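Local coordinates for DUF3863 domain-containing protein (Parabacteroides distasonis, PDB 3LM3), which is of unknown function but is probably a carbohydrate-active enzyme, related to glycoside hydrolases and polysaccharide deacetylases, at residues E275-G280 with W339-V344; K360-K365 with K442-L447. All blocks are in the same frame, centred on the assembly; numbering follows the deposited sequence.

How the interactions relate
Both interactions bear on the four-stranded antiparallel sheet, their centres about 12 Å apart. Interaction 1 sets the C-terminal end of helix 255-277 against strand 341-346, an outermost strand of that sheet. Interaction 2 follows later in the chain and brings the C-terminal segment 442-447 onto the neighbouring strand 357-363. Y341 and M363 are joined by backbone hydrogen bonding between the two strands, and the side chain of N340 is hydrogen-bonded to the hydroxyl of Y444, so the contacts form one continuous region. Through it, the sheet is tied to the helix-and-parallel-strand part of the fold at its edge and to the chain's C-terminus next door.

Interaction 1. Residues E275-G280 with W339-V344; sequences ELNGFG and WNYRFV
L276 and N277, the last two residues of helix 255-277, dock on the outer edge of strand 341-346, an end strand of the antiparallel sheet. The N277 amide grips both polar backbone atoms of R342. OD1 accepts the R342 N-H at 2.9 Å, nearly straight at 168° and on a lone pair, while N277 ND2 donates to R342 O, also 2.9 Å away, from a position tilted out of the carbonyl plane. The strand's other edge is paired to strand 357-363 through Y341 and F343, so the amide meets the outward-facing peptide groups. N277 ND2 also lies 3.4 Å from F343 CE1. An alanine here would remove the amide and would probably leave R342 N and O without these mates at the sheet edge.

The R342 side chain, bent at chi3 (-63°), reaches back over the helix end. Its NH2 donates to L276 O (3.0 Å), where the positive charge probably suits the helix C-terminus, and L276 CD2 rests over the centre of the guanidinium face, 3.7 Å from R342 CZ. Water 1 accepts a hydrogen bond from R342 NE and lies close to L276 O and N340 O. L276 CD1 packs over the strand backbone, 3.5 Å from R342 O.

Beyond G278, where the chain leaves the helix with positive phi, F279 CZ meets Y341 CE1 (4.1 Å); Y190 touches both rings. The whole is a helix C-terminus docked on a sheet edge, its asparagine amide standing in for a neighbouring beta strand.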
ATOM      1  N   GLU A 275      12.763 -14.328  -5.989  1.00  8.20           N
ATOM      2  CA  GLU A 275      14.150 -14.800  -6.063  0.50 10.69           C
ATOM      3  C   GLU A 275      15.102 -13.895  -5.296  1.00 10.84           C
ATOM      4  O   GLU A 275      16.018 -14.381  -4.615  1.00 12.69           O
ATOM      5  CB  GLU A 275      14.625 -14.921  -7.509  0.50 10.73           C
ATOM      6  CG  GLU A 275      14.141 -16.152  -8.225  0.50 15.50           C
ATOM      7  CD  GLU A 275      14.929 -16.409  -9.505  0.50 22.39           C
ATOM      8  OE1 GLU A 275      15.167 -15.445 -10.272  0.50 24.31           O
ATOM      9  OE2 GLU A 275      15.317 -17.571  -9.738  0.50 31.28           O
ATOM     10  N   LEU A 276      14.899 -12.581  -5.399  1.00  9.63           N
ATOM     11  CA  LEU A 276      15.782 -11.628  -4.735  1.00  8.51           C
ATOM     12  C   LEU A 276      15.544 -11.521  -3.230  1.00  8.95           C
ATOM     13  O   LEU A 276      16.487 -11.282  -2.471  1.00 10.49           O
ATOM     14  CB  LEU A 276      15.624 -10.246  -5.369  1.00  8.71           C
ATOM     15  CG  LEU A 276      16.106 -10.093  -6.814  1.00  9.07           C
ATOM     16  CD1 LEU A 276      15.575  -8.817  -7.466  1.00 12.49           C
ATOM     17  CD2 LEU A 276      17.629 -10.165  -6.907  1.00 13.17           C
ATOM     18  N   ASN A 277      14.283 -11.623  -2.840  1.00  8.09           N
ATOM     19  CA  ASN A 277      13.881 -11.251  -1.468  1.00  8.12           C
ATOM     20  C   ASN A 277      13.467 -12.409  -0.587  1.00  8.63           C
ATOM     21  O   ASN A 277      13.299 -12.233   0.613  1.00 10.73           O
ATOM     22  CB  ASN A 277      12.759 -10.214  -1.536  1.00  8.42           C
ATOM     23  CG  ASN A 277      13.206  -8.966  -2.274  1.00  8.48           C
ATOM     24  OD1 ASN A 277      14.340  -8.507  -2.040  1.00  8.84           O
ATOM     25  ND2 ASN A 277      12.363  -8.446  -3.193  1.00  6.89           N
ATOM     26  N   GLY A 278      13.200 -13.553  -1.189  1.00  7.18           N
ATOM     27  CA  GLY A 278      12.806 -14.733  -0.449  1.00  8.03           C
ATOM     28  C   GLY A 278      11.308 -14.925  -0.300  1.00 10.46           C
ATOM     29  O   GLY A 278      10.858 -15.983   0.132  1.00 13.18           O
ATOM     30  N   PHE A 279      10.524 -13.900  -0.617  1.00  8.36           N
ATOM     31  CA  PHE A 279       9.065 -14.009  -0.651  1.00  8.27           C
ATOM     32  C   PHE A 279       8.607 -12.961  -1.661  1.00  7.92           C
ATOM     33  O   PHE A 279       9.403 -12.082  -2.054  1.00  7.66           O
ATOM     34  CB  PHE A 279       8.396 -13.743   0.709  1.00  9.92           C
ATOM     35  CG  PHE A 279       8.545 -12.329   1.229  1.00  7.68           C
ATOM     36  CD1 PHE A 279       9.642 -11.959   1.986  1.00  7.02           C
ATOM     37  CD2 PHE A 279       7.561 -11.392   0.995  1.00  7.79           C
ATOM     38  CE1 PHE A 279       9.774 -10.651   2.480  1.00 10.61           C
ATOM     39  CE2 PHE A 279       7.689 -10.097   1.471  1.00  8.21           C
ATOM     40  CZ  PHE A 279       8.791  -9.730   2.217  1.00  9.26           C
ATOM     41  N   GLY A 280       7.335 -13.041  -2.057  1.00  7.55           N
ATOM     42  CA  GLY A 280       6.737 -11.991  -2.888  1.00  6.65           C
ATOM     43  C   GLY A 280       5.417 -11.576  -2.290  1.00  7.01           C
ATOM     44  O   GLY A 280       4.679 -12.427  -1.806  1.00  7.71           O
ATOM     45  N   TRP A 339      16.133  -7.445   7.081  1.00  9.00           N
ATOM     46  CA  TRP A 339      15.670  -7.391   5.700  1.00  7.81           C
ATOM     47  C   TRP A 339      16.521  -6.472   4.842  1.00  9.09           C
ATOM     48  O   TRP A 339      17.207  -5.590   5.327  1.00  9.93           O
ATOM     49  CB  TRP A 339      14.201  -6.959   5.603  1.00  8.73           C
ATOM     50  CG  TRP A 339      13.876  -5.651   6.263  1.00  7.22           C
ATOM     51  CD1 TRP A 339      13.389  -5.479   7.525  1.00  7.43           C
ATOM     52  CD2 TRP A 339      13.979  -4.332   5.691  1.00  6.91           C
ATOM     53  NE1 TRP A 339      13.175  -4.160   7.774  1.00  7.92           N
ATOM     54  CE2 TRP A 339      13.550  -3.427   6.677  1.00  7.77           C
ATOM     55  CE3 TRP A 339      14.382  -3.835   4.457  1.00  9.00           C
ATOM     56  CZ2 TRP A 339      13.538  -2.056   6.469  1.00  8.13           C
ATOM     57  CZ3 TRP A 339      14.356  -2.463   4.251  1.00  7.78           C
ATOM     58  CH2 TRP A 339      13.959  -1.594   5.262  1.00  7.20           C
ATOM     59  N   ASN A 340      16.487  -6.739   3.544  1.00  9.25           N
ATOM     60  CA  ASN A 340      17.234  -5.986   2.563  1.00  9.95           C
ATOM     61  C   ASN A 340      16.551  -6.322   1.246  1.00 10.27           C
ATOM     62  O   ASN A 340      16.645  -7.449   0.787  1.00 12.68           O
ATOM     63  CB  ASN A 340      18.715  -6.401   2.590  1.00 10.06           C
ATOM     64  CG  ASN A 340      19.586  -5.565   1.695  1.00 13.23           C
ATOM     65  OD1 ASN A 340      19.149  -5.036   0.700  1.00 14.27           O
ATOM     66  ND2 ASN A 340      20.864  -5.441   2.079  1.00 21.43           N
ATOM     67  N   TYR A 341      15.783  -5.384   0.697  1.00  7.23           N
ATOM     68  CA  TYR A 341      14.940  -5.659  -0.460  1.00  7.13           C
ATOM     69  C   TYR A 341      15.529  -5.124  -1.759  1.00  8.34           C
ATOM     70  O   TYR A 341      16.127  -4.036  -1.794  1.00  9.30           O
ATOM     71  CB  TYR A 341      13.567  -5.052  -0.292  1.00  7.95           C
ATOM     72  CG  TYR A 341      12.855  -5.402   0.986  1.00  7.82           C
ATOM     73  CD1 TYR A 341      12.602  -6.729   1.348  1.00  6.84           C
ATOM     74  CD2 TYR A 341      12.386  -4.404   1.831  1.00  7.63           C
ATOM     75  CE1 TYR A 341      11.906  -7.049   2.508  1.00  7.13           C
ATOM     76  CE2 TYR A 341      11.688  -4.703   2.997  1.00  7.42           C
ATOM     77  CZ  TYR A 341      11.464  -6.029   3.332  1.00  8.32           C
ATOM     78  OH  TYR A 341      10.730  -6.342   4.467  1.00  6.88           O
ATOM     79  N   ARG A 342      15.382  -5.921  -2.802  1.00  7.85           N
ATOM     80  CA  ARG A 342      15.815  -5.564  -4.145  1.00  8.33           C
ATOM     81  C   ARG A 342      14.709  -5.904  -5.131  1.00  7.81           C
ATOM     82  O   ARG A 342      14.026  -6.926  -4.973  1.00  8.33           O
ATOM     83  CB  ARG A 342      17.067  -6.341  -4.533  1.00  9.03           C
ATOM     84  CG  ARG A 342      18.276  -5.952  -3.716  1.00 10.48           C
ATOM     85  CD  ARG A 342      19.456  -6.861  -3.984  1.00 12.63           C
ATOM     86  NE  ARG A 342      19.113  -8.209  -3.577  1.00 12.58           N
ATOM     87  CZ  ARG A 342      19.689  -9.334  -3.985  1.00 21.06           C
ATOM     88  NH1 ARG A 342      20.706  -9.314  -4.853  1.00 20.87           N
ATOM     89  NH2 ARG A 342      19.248 -10.499  -3.501  1.00 16.83           N
ATOM     90  N   PHE A 343      14.552  -5.032  -6.130  1.00  8.32           N
ATOM     91  CA  PHE A 343      13.664  -5.257  -7.255  1.00  8.07           C
ATOM     92  C   PHE A 343      14.325  -4.850  -8.546  1.00  7.46           C
ATOM     93  O   PHE A 343      15.121  -3.912  -8.553  1.00  7.60           O
ATOM     94  CB  PHE A 343      12.356  -4.467  -7.096  1.00  7.33           C
ATOM     95  CG  PHE A 343      11.623  -4.792  -5.840  1.00  8.11           C
ATOM     96  CD1 PHE A 343      10.829  -5.922  -5.760  1.00  7.29           C
ATOM     97  CD2 PHE A 343      11.744  -3.990  -4.721  1.00  9.57           C
ATOM     98  CE1 PHE A 343      10.210  -6.263  -4.565  1.00  7.08           C
ATOM     99  CE2 PHE A 343      11.091  -4.333  -3.515  1.00  8.19           C
ATOM    100  CZ  PHE A 343      10.319  -5.462  -3.458  1.00  7.59           C
ATOM    101  N   VAL A 344      13.970  -5.547  -9.615  1.00  7.53           N
ATOM    102  CA  VAL A 344      14.383  -5.196 -10.979  0.50  7.48           C
ATOM    103  C   VAL A 344      13.149  -5.254 -11.868  1.00  9.11           C
ATOM    104  O   VAL A 344      12.373  -6.221 -11.784  1.00  9.70           O
ATOM    105  CB  VAL A 344      15.452  -6.158 -11.519  0.50  8.49           C
ATOM    106  CG1 VAL A 344      15.752  -5.861 -12.998  0.50  8.84           C
ATOM    107  CG2 VAL A 344      16.713  -6.100 -10.664  0.50  5.83           C
TER
HETATM  108  O   HOH W   1      17.223  -8.692  -1.500  1.00 12.29           O
HETATM  109  O   HOH W   2      17.093 -10.661   0.493  1.00 27.84           O

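Interaction 2. Residues K360-K365 with K442-L447; sequences KWFMNK and KYYPEL
F362 and Y444 meet as an edge-to-face aromatic pair on the beta hairpin of strands 357-363 and 367-374, against which the C-terminal segment folds. The edge of F362 is directed at the face of Y444, ring centroids 4.8 Å apart and planes at 50°, with F362 CD2 above the centre of the tyrosine ring. The opposite face of Y444 is covered by CB of its neighbour Y443, so the ring is held between two carbon groups. F362 CB adds a 3.5 Å contact to Y444 CE2. On the F362 ring itself, L447 CD1 makes a CH-pi contact over the face, 4.1 Å from the centroid; a backbone hydrogen bond from L447 N to Y444 O closes the 3-10 turn that brings this leucine round.

The second cluster centres on N364. With chi1 at 61°, its CG is set over one face of the Y443 ring, 3.6 Å from Y443 CE2, and the amide stacks flat there, the planes nearly parallel, with N364 OD1 3.6 Å from Y443 CZ. The same amide donates a hydrogen bond from N364 ND2 to Y444 OH, 3.1 Å long and almost straight at 177°, the oxygen sitting in the amide plane.

Further out, several partners position these groups. N364 OD1 accepts from E366 N, an Asx turn at the tip of the hairpin, and also from F367 N; the two bonds probably fix how the amide is turned. E366 in turn is hydrogen-bonded to Y443 OH and forms a salt bridge with K442, tying the tip to the end of helix 434-443. The hydroxyl of Y444 has a second hydrogen-bond partner beside N364 ND2, the side-chain oxygen OD1 of N340.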
ATOM      1  N   LYS A 360      16.043  -0.437 -11.094  1.00  7.24           N
ATOM      2  CA  LYS A 360      16.461  -1.275 -10.004  1.00  7.04           C
ATOM      3  C   LYS A 360      16.244  -0.498  -8.713  1.00  7.22           C
ATOM      4  O   LYS A 360      16.746   0.622  -8.563  1.00  8.71           O
ATOM      5  CB  LYS A 360      17.931  -1.655 -10.123  1.00  8.27           C
ATOM      6  CG  LYS A 360      18.227  -2.536 -11.314  1.00 11.97           C
ATOM      7  CD  LYS A 360      19.671  -2.986 -11.372  1.00 14.97           C
ATOM      8  CE  LYS A 360      19.839  -3.977 -12.510  1.00 19.81           C
ATOM      9  NZ  LYS A 360      21.265  -4.435 -12.714  1.00 23.05           N
ATOM     10  N   TRP A 361      15.549  -1.110  -7.754  1.00  6.43           N
ATOM     11  CA  TRP A 361      15.379  -0.543  -6.406  1.00  7.19           C
ATOM     12  C   TRP A 361      16.147  -1.371  -5.392  1.00  7.16           C
ATOM     13  O   TRP A 361      16.220  -2.599  -5.515  1.00  7.95           O
ATOM     14  CB  TRP A 361      13.902  -0.560  -5.989  1.00  7.01           C
ATOM     15  CG  TRP A 361      13.127   0.663  -6.349  1.00  7.10           C
ATOM     16  CD1 TRP A 361      12.207   0.796  -7.354  1.00  7.87           C
ATOM     17  CD2 TRP A 361      13.233   1.947  -5.728  1.00  6.19           C
ATOM     18  NE1 TRP A 361      11.702   2.085  -7.369  1.00  7.68           N
ATOM     19  CE2 TRP A 361      12.318   2.805  -6.375  1.00  6.56           C
ATOM     20  CE3 TRP A 361      14.008   2.464  -4.676  1.00  7.68           C
ATOM     21  CZ2 TRP A 361      12.179   4.136  -6.020  1.00  6.63           C
ATOM     22  CZ3 TRP A 361      13.862   3.801  -4.335  1.00  7.17           C
ATOM     23  CH2 TRP A 361      12.950   4.613  -4.991  1.00  6.96           C
ATOM     24  N   PHE A 362      16.723  -0.678  -4.412  1.00  6.79           N
ATOM     25  CA  PHE A 362      17.424  -1.243  -3.266  1.00  7.56           C
ATOM     26  C   PHE A 362      16.860  -0.561  -2.033  1.00  6.68           C
ATOM     27  O   PHE A 362      16.796   0.674  -1.989  1.00  8.08           O
ATOM     28  CB  PHE A 362      18.930  -0.956  -3.371  1.00  7.99           C
ATOM     29  CG  PHE A 362      19.550  -1.456  -4.641  1.00  7.88           C
ATOM     30  CD1 PHE A 362      19.454  -0.716  -5.809  1.00  8.41           C
ATOM     31  CD2 PHE A 362      20.206  -2.700  -4.682  1.00  9.29           C
ATOM     32  CE1 PHE A 362      20.017  -1.155  -6.985  1.00  9.61           C
ATOM     33  CE2 PHE A 362      20.775  -3.151  -5.879  1.00 10.98           C
ATOM     34  CZ  PHE A 362      20.662  -2.380  -7.019  1.00 10.90           C
HETATM   35  N   MSE A 363      16.442  -1.334  -1.049  1.00  7.31           N
HETATM   36  CA  MSE A 363      15.853  -0.777   0.160  1.00  7.34           C
HETATM   37  C   MSE A 363      16.381  -1.520   1.379  1.00  6.61           C
HETATM   38  O   MSE A 363      16.305  -2.755   1.455  1.00  7.48           O
HETATM   39  CB  MSE A 363      14.325  -0.917   0.127  1.00  8.56           C
HETATM   40  CG  MSE A 363      13.661  -0.163  -0.991  1.00  7.58           C
HETATM   41 SE   MSE A 363      11.955  -0.921  -1.485  0.75 10.28          SE
HETATM   42  CE  MSE A 363      11.387   0.404  -2.826  1.00 10.34           C
ATOM     43  N   ASN A 364      16.938  -0.762   2.307  1.00  6.96           N
ATOM     44  CA  ASN A 364      17.452  -1.350   3.543  1.00  6.99           C
ATOM     45  C   ASN A 364      17.181  -0.376   4.709  1.00  7.01           C
ATOM     46  O   ASN A 364      16.575   0.675   4.521  1.00  7.62           O
ATOM     47  CB  ASN A 364      18.933  -1.708   3.384  1.00  7.88           C
ATOM     48  CG  ASN A 364      19.780  -0.497   3.092  1.00  7.10           C
ATOM     49  OD1 ASN A 364      19.919   0.397   3.917  1.00  8.90           O
ATOM     50  ND2 ASN A 364      20.309  -0.435   1.859  1.00  8.63           N
ATOM     51  N   LYS A 365      17.602  -0.737   5.916  1.00  8.07           N
ATOM     52  CA  LYS A 365      17.319   0.085   7.092  1.00  8.42           C
ATOM     53  C   LYS A 365      17.841   1.513   6.953  1.00  6.97           C
ATOM     54  O   LYS A 365      17.280   2.444   7.487  1.00  8.19           O
ATOM     55  CB  LYS A 365      17.936  -0.566   8.336  1.00 10.83           C
ATOM     56  CG  LYS A 365      17.730   0.206   9.624  1.00 11.33           C
ATOM     57  CD  LYS A 365      18.353  -0.488  10.814  1.00 11.63           C
ATOM     58  CE  LYS A 365      19.792  -0.133  10.970  1.00 11.74           C
ATOM     59  NZ  LYS A 365      20.444  -0.747  12.202  1.00 14.04           N
ATOM     60  N   LYS A 442      28.815  -0.060   1.674  1.00 20.40           N
ATOM     61  CA  LYS A 442      28.551  -0.866   2.875  1.00 21.71           C
ATOM     62  C   LYS A 442      27.536  -1.967   2.625  1.00 22.41           C
ATOM     63  O   LYS A 442      27.659  -3.070   3.162  1.00 24.03           O
ATOM     64  CB  LYS A 442      28.034   0.041   3.995  1.00 20.90           C
ATOM     65  CG  LYS A 442      27.610  -0.658   5.291  1.00 29.30           C
ATOM     66  CD  LYS A 442      27.191   0.364   6.333  1.00 32.78           C
ATOM     67  CE  LYS A 442      26.553  -0.274   7.564  1.00 34.14           C
ATOM     68  NZ  LYS A 442      26.294   0.756   8.613  1.00 37.35           N
ATOM     69  N   TYR A 443      26.511  -1.655   1.829  1.00 19.23           N
ATOM     70  CA  TYR A 443      25.501  -2.634   1.495  1.00 16.97           C
ATOM     71  C   TYR A 443      25.688  -3.299   0.138  1.00 15.47           C
ATOM     72  O   TYR A 443      25.456  -4.505   0.010  1.00 19.84           O
ATOM     73  CB  TYR A 443      24.107  -1.984   1.567  1.00 15.72           C
ATOM     74  CG  TYR A 443      23.632  -1.673   2.950  1.00 15.04           C
ATOM     75  CD1 TYR A 443      24.006  -0.515   3.585  1.00 10.27           C
ATOM     76  CD2 TYR A 443      22.772  -2.548   3.634  1.00 15.22           C
ATOM     77  CE1 TYR A 443      23.587  -0.223   4.853  1.00 16.94           C
ATOM     78  CE2 TYR A 443      22.336  -2.266   4.898  1.00 15.51           C
ATOM     79  CZ  TYR A 443      22.742  -1.103   5.525  1.00 13.46           C
ATOM     80  OH  TYR A 443      22.317  -0.768   6.783  1.00 18.81           O
ATOM     81  N   TYR A 444      26.036  -2.517  -0.895  1.00 17.53           N
ATOM     82  CA  TYR A 444      26.064  -2.982  -2.287  1.00 17.80           C
ATOM     83  C   TYR A 444      27.379  -2.523  -2.960  1.00 22.71           C
ATOM     84  O   TYR A 444      27.374  -1.669  -3.861  1.00 21.32           O
ATOM     85  CB  TYR A 444      24.849  -2.468  -3.098  1.00 17.41           C
ATOM     86  CG  TYR A 444      23.531  -2.535  -2.339  1.00 15.09           C
ATOM     87  CD1 TYR A 444      22.975  -3.755  -1.985  1.00 14.93           C
ATOM     88  CD2 TYR A 444      22.875  -1.372  -1.954  1.00 12.09           C
ATOM     89  CE1 TYR A 444      21.770  -3.820  -1.262  1.00 12.44           C
ATOM     90  CE2 TYR A 444      21.651  -1.432  -1.229  1.00  9.90           C
ATOM     91  CZ  TYR A 444      21.136  -2.647  -0.882  1.00 11.99           C
ATOM     92  OH  TYR A 444      19.934  -2.683  -0.183  1.00  9.46           O
ATOM     93  N   PRO A 445      28.508  -3.097  -2.517  1.00 26.20           N
ATOM     94  CA  PRO A 445      29.813  -2.674  -3.057  1.00 29.15           C
ATOM     95  C   PRO A 445      29.918  -2.855  -4.574  1.00 30.22           C
ATOM     96  O   PRO A 445      30.617  -2.085  -5.242  1.00 33.66           O
ATOM     97  CB  PRO A 445      30.815  -3.570  -2.303  1.00 27.89           C
ATOM     98  CG  PRO A 445      30.032  -4.781  -1.903  1.00 29.42           C
ATOM     99  CD  PRO A 445      28.621  -4.268  -1.627  1.00 26.11           C
ATOM    100  N   GLU A 446      29.209  -3.845  -5.114  1.00 30.24           N
ATOM    101  CA  GLU A 446      29.199  -4.112  -6.549  1.00 29.27           C
ATOM    102  C   GLU A 446      28.681  -2.950  -7.420  1.00 28.57           C
ATOM    103  O   GLU A 446      28.974  -2.879  -8.616  1.00 27.72           O
ATOM    104  CB  GLU A 446      28.402  -5.390  -6.843  1.00 31.65           C
ATOM    105  CG  GLU A 446      26.867  -5.279  -6.724  1.00 35.34           C
ATOM    106  CD  GLU A 446      26.315  -5.408  -5.296  1.00 36.39           C
ATOM    107  OE1 GLU A 446      27.096  -5.399  -4.309  1.00 38.50           O
ATOM    108  OE2 GLU A 446      25.070  -5.499  -5.173  1.00 45.57           O
ATOM    109  N   LEU A 447      27.883  -2.055  -6.833  1.00 24.83           N
ATOM    110  CA  LEU A 447      27.365  -0.903  -7.567  1.00 21.95           C
ATOM    111  C   LEU A 447      28.404   0.194  -7.802  1.00 21.62           C
ATOM    112  O   LEU A 447      28.177   1.101  -8.606  1.00 21.79           O
ATOM    113  CB  LEU A 447      26.171  -0.289  -6.801  1.00 19.31           C
ATOM    114  CG  LEU A 447      24.944  -1.175  -6.639  1.00 19.47           C
ATOM    115  CD1 LEU A 447      23.849  -0.352  -5.952  1.00 13.06           C
ATOM    116  CD2 LEU A 447      24.503  -1.687  -7.969  1.00 17.58           C
TER